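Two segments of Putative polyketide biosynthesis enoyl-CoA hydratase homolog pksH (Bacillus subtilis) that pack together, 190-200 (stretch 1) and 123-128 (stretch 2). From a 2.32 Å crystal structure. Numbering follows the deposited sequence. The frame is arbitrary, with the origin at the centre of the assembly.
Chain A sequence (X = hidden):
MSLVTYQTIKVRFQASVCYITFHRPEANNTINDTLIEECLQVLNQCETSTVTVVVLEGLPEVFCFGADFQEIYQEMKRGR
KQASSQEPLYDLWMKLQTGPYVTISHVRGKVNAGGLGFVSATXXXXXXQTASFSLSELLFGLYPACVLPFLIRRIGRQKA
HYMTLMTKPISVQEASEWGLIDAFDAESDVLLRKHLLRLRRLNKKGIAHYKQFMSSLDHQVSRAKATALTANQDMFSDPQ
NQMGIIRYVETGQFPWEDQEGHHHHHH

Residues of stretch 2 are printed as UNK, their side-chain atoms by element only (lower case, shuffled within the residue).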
# COMPACT_ATOMS: atom_id res chain seq x y z
N VAL A 190 -12.28 -9.08 15.36
CA VAL A 190 -13.12 -8.56 16.40
C VAL A 190 -12.82 -7.07 16.45
O VAL A 190 -13.71 -6.24 16.57
CB VAL A 190 -12.77 -9.18 17.77
CG1 VAL A 190 -13.58 -8.48 18.86
CG2 VAL A 190 -13.02 -10.69 17.75
N LEU A 191 -11.53 -6.76 16.35
CA LEU A 191 -11.05 -5.39 16.37
C LEU A 191 -11.61 -4.64 15.16
O LEU A 191 -12.02 -3.48 15.27
CB LEU A 191 -9.52 -5.38 16.35
CG LEU A 191 -8.88 -3.99 16.45
CD1 LEU A 191 -9.39 -3.31 17.70
CD2 LEU A 191 -7.36 -4.11 16.46
N LEU A 192 -11.64 -5.31 14.02
CA LEU A 192 -12.17 -4.71 12.81
C LEU A 192 -13.65 -4.41 13.02
O LEU A 192 -14.10 -3.29 12.78
CB LEU A 192 -11.97 -5.65 11.61
CG LEU A 192 -12.67 -5.26 10.30
CD1 LEU A 192 -12.31 -3.83 9.91
CD2 LEU A 192 -12.25 -6.23 9.20
N ARG A 193 -14.40 -5.40 13.48
CA ARG A 193 -15.83 -5.22 13.72
C ARG A 193 -16.14 -4.08 14.68
O ARG A 193 -17.15 -3.40 14.52
CB ARG A 193 -16.46 -6.51 14.24
CG ARG A 193 -16.76 -7.55 13.16
CD ARG A 193 -17.65 -8.68 13.69
NE ARG A 193 -16.96 -9.51 14.68
CZ ARG A 193 -16.07 -10.45 14.38
NH1 ARG A 193 -15.76 -10.70 13.11
NH2 ARG A 193 -15.48 -11.14 15.35
N LYS A 194 -15.29 -3.85 15.68
CA LYS A 194 -15.55 -2.76 16.62
C LYS A 194 -15.40 -1.42 15.90
O LYS A 194 -16.02 -0.42 16.28
CB LYS A 194 -14.58 -2.83 17.80
CG LYS A 194 -14.72 -4.10 18.62
CD LYS A 194 -13.86 -4.05 19.89
CE LYS A 194 -14.05 -5.30 20.74
NZ LYS A 194 -13.16 -5.29 21.94
N HIS A 195 -14.56 -1.41 14.87
CA HIS A 195 -14.33 -0.21 14.08
C HIS A 195 -15.50 -0.01 13.11
O HIS A 195 -16.07 1.08 13.04
CB HIS A 195 -13.01 -0.32 13.30
CG HIS A 195 -11.80 0.01 14.12
ND1 HIS A 195 -11.28 -0.85 15.07
CD2 HIS A 195 -11.04 1.13 14.18
CE1 HIS A 195 -10.26 -0.27 15.67
NE2 HIS A 195 -10.09 0.94 15.15
N LEU A 196 -15.87 -1.07 12.39
CA LEU A 196 -16.99 -0.99 11.45
C LEU A 196 -18.27 -0.59 12.18
O LEU A 196 -19.09 0.15 11.66
CB LEU A 196 -17.21 -2.33 10.75
CG LEU A 196 -16.03 -2.78 9.88
CD1 LEU A 196 -16.38 -4.10 9.20
CD2 LEU A 196 -15.69 -1.70 8.85
N LEU A 197 -18.41 -1.08 13.40
CA LEU A 197 -19.56 -0.77 14.22
C LEU A 197 -19.64 0.74 14.43
O LEU A 197 -20.70 1.34 14.25
CB LEU A 197 -19.45 -1.51 15.55
CG LEU A 197 -20.70 -2.03 16.24
CD1 LEU A 197 -21.64 -2.70 15.24
CD2 LEU A 197 -20.28 -3.02 17.32
N ARG A 198 -18.52 1.36 14.80
CA ARG A 198 -18.51 2.81 15.01
C ARG A 198 -18.59 3.60 13.71
O ARG A 198 -19.24 4.64 13.66
CB ARG A 198 -17.24 3.24 15.76
CG ARG A 198 -17.08 2.65 17.15
CD ARG A 198 -16.66 3.72 18.16
NE ARG A 198 -17.65 4.80 18.19
CZ ARG A 198 -17.61 5.84 19.01
NH1 ARG A 198 -16.63 5.97 19.89
NH2 ARG A 198 -18.56 6.77 18.94
N LEU A 199 -17.94 3.11 12.66
CA LEU A 199 -17.94 3.79 11.36
C LEU A 199 -19.35 3.92 10.80
O LEU A 199 -19.71 4.96 10.23
CB LEU A 199 -16.99 3.07 10.39
CG LEU A 199 -15.53 3.31 10.86
CD1 LEU A 199 -14.53 2.53 10.00
CD2 LEU A 199 -15.27 4.81 10.85
N ARG A 200 -20.16 2.86 10.92
CA ARG A 200 -21.56 2.96 10.50
C ARG A 200 -21.93 3.89 11.64
O ARG A 200 -21.42 3.73 12.73
CB ARG A 200 -22.27 1.60 10.60
CG ARG A 200 -22.41 1.06 12.01
CD ARG A 200 -22.90 -0.39 12.03
NE ARG A 200 -24.32 -0.52 12.37
CZ ARG A 200 -24.94 -1.68 12.58
NH1 ARG A 200 -24.27 -2.82 12.48
NH2 ARG A 200 -26.23 -1.69 12.89
N UNK A 123 -7.22 5.24 5.32
CA UNK A 123 -7.58 6.17 6.39
C UNK A 123 -7.30 5.56 7.76
O UNK A 123 -6.98 6.27 8.70
o UNK A 123 -10.29 6.82 4.32
o UNK A 123 -8.88 8.41 4.89
c UNK A 123 -9.43 7.30 5.09
c UNK A 123 -9.06 6.52 6.32
N UNK A 124 -7.47 4.24 7.84
CA UNK A 124 -7.28 3.49 9.07
C UNK A 124 -6.62 2.14 8.81
O UNK A 124 -7.06 1.37 7.94
c UNK A 124 -9.27 4.56 10.12
c UNK A 124 -8.62 3.22 9.76
c UNK A 124 -8.42 2.32 10.99
c UNK A 124 -10.59 4.42 10.83
N UNK A 125 -5.57 1.85 9.57
CA UNK A 125 -4.85 0.59 9.41
C UNK A 125 -4.83 -0.19 10.72
O UNK A 125 -4.34 0.30 11.73
c UNK A 125 -3.43 0.87 8.93
N UNK A 126 -5.36 -1.40 10.69
CA UNK A 126 -5.39 -2.25 11.88
C UNK A 126 -4.61 -3.55 11.64
O UNK A 126 -4.44 -4.00 10.51
c UNK A 126 -7.68 -1.36 12.36
c UNK A 126 -8.82 -3.99 11.57
c UNK A 126 -7.43 -3.55 11.23
c UNK A 126 -6.83 -2.62 12.27
N UNK A 127 -4.12 -4.16 12.71
CA UNK A 127 -3.37 -5.39 12.54
C UNK A 127 -3.44 -6.29 13.77
O UNK A 127 -4.10 -5.95 14.76
c UNK A 127 -1.91 -5.05 12.22
N UNK A 128 -2.77 -7.44 13.69
CA UNK A 128 -2.69 -8.37 14.80
C UNK A 128 -1.21 -8.49 15.19
O UNK A 128 -0.36 -7.85 14.58
o UNK A 128 -3.14 -11.13 12.51
o UNK A 128 -1.26 -10.27 13.24
c UNK A 128 -2.50 -10.42 13.31
c UNK A 128 -3.26 -9.75 14.43

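Position 123 carries four side-chain atoms, two carbons and two oxygens, with both oxygens on the second carbon. It makes no contact with stretch 1, and one of its oxygens is hydrogen-bonded elsewhere in the structure. A carboxylate one carbon beyond CB defines aspartate, so this is Asp 123.

Position 124 has four carbons, forked at the first, with one arm two carbons long and the other a single methyl. The single-carbon arm approaches the ring of His 195 obliquely, and the end of the longer arm meets Leu 199. That β-branched pattern is isoleucine. The CA-to-CB bond of Ile 124 points toward the helix. Its CG2 lies 4.3 Å from CD2 of His 195, and its CD1 lies 4.4 Å from CD1 of Leu 199. With chi1 m and chi2 t, the longer arm is extended, and its end reaches the leucine one helical turn beyond the histidine.

At position 125 a single carbon follows CA. The strand alternation takes it out of reach of the helix. One carbon identifies Ala 125.

Position 126 again shows four carbons, forked at the first, with arms of one and two carbons. The end of the longer arm packs on Leu 192, the short arm lies over one face of the His 195 ring, and the fork carbon is near Leu 191. This is Ile 126. It has the largest covered area of either stretch, 82 Å². Its CD1 packs 3.6 Å from CB of Leu 192, its CG2 sits 4.3 Å from CE1 of His 195, and its CB is 4.5 Å from CD2 of Leu 191.

At position 127 the one side-chain carbon points away from the helix, and the backbone O lies 4.1 Å from CD2 of Leu 191; this is Ala 127.

Position 128 repeats the two-carbon, two-oxygen carboxylate of position 123. Its side chain makes no contact with stretch 1. It is Asp 128, and OD1 is hydrogen-bonded to a residue adjoining one of the stretches.

The helix and strand run nearly antiparallel, at 153°, with axes 9.1 Å apart at closest approach. Accordingly, Leu 192 lies nearest Ile 126 in CA register, 7.3 Å between the CA atoms, while His 195 lies nearest Ile 124. No hydrogen bond crosses the contact, which buries 265 Å² and rests mainly on side-chain packing. The imidazole is tethered within its own helix: ND1 of His 195 donates to O of Leu 191 at 2.7 Å, with an angle of 166°. Thus held, the ring contacts both isoleucines, while Leu 191, Leu 192 and Leu 199 extend the apolar surface along the helix.

Stretch 2 123-128: DIAIAD
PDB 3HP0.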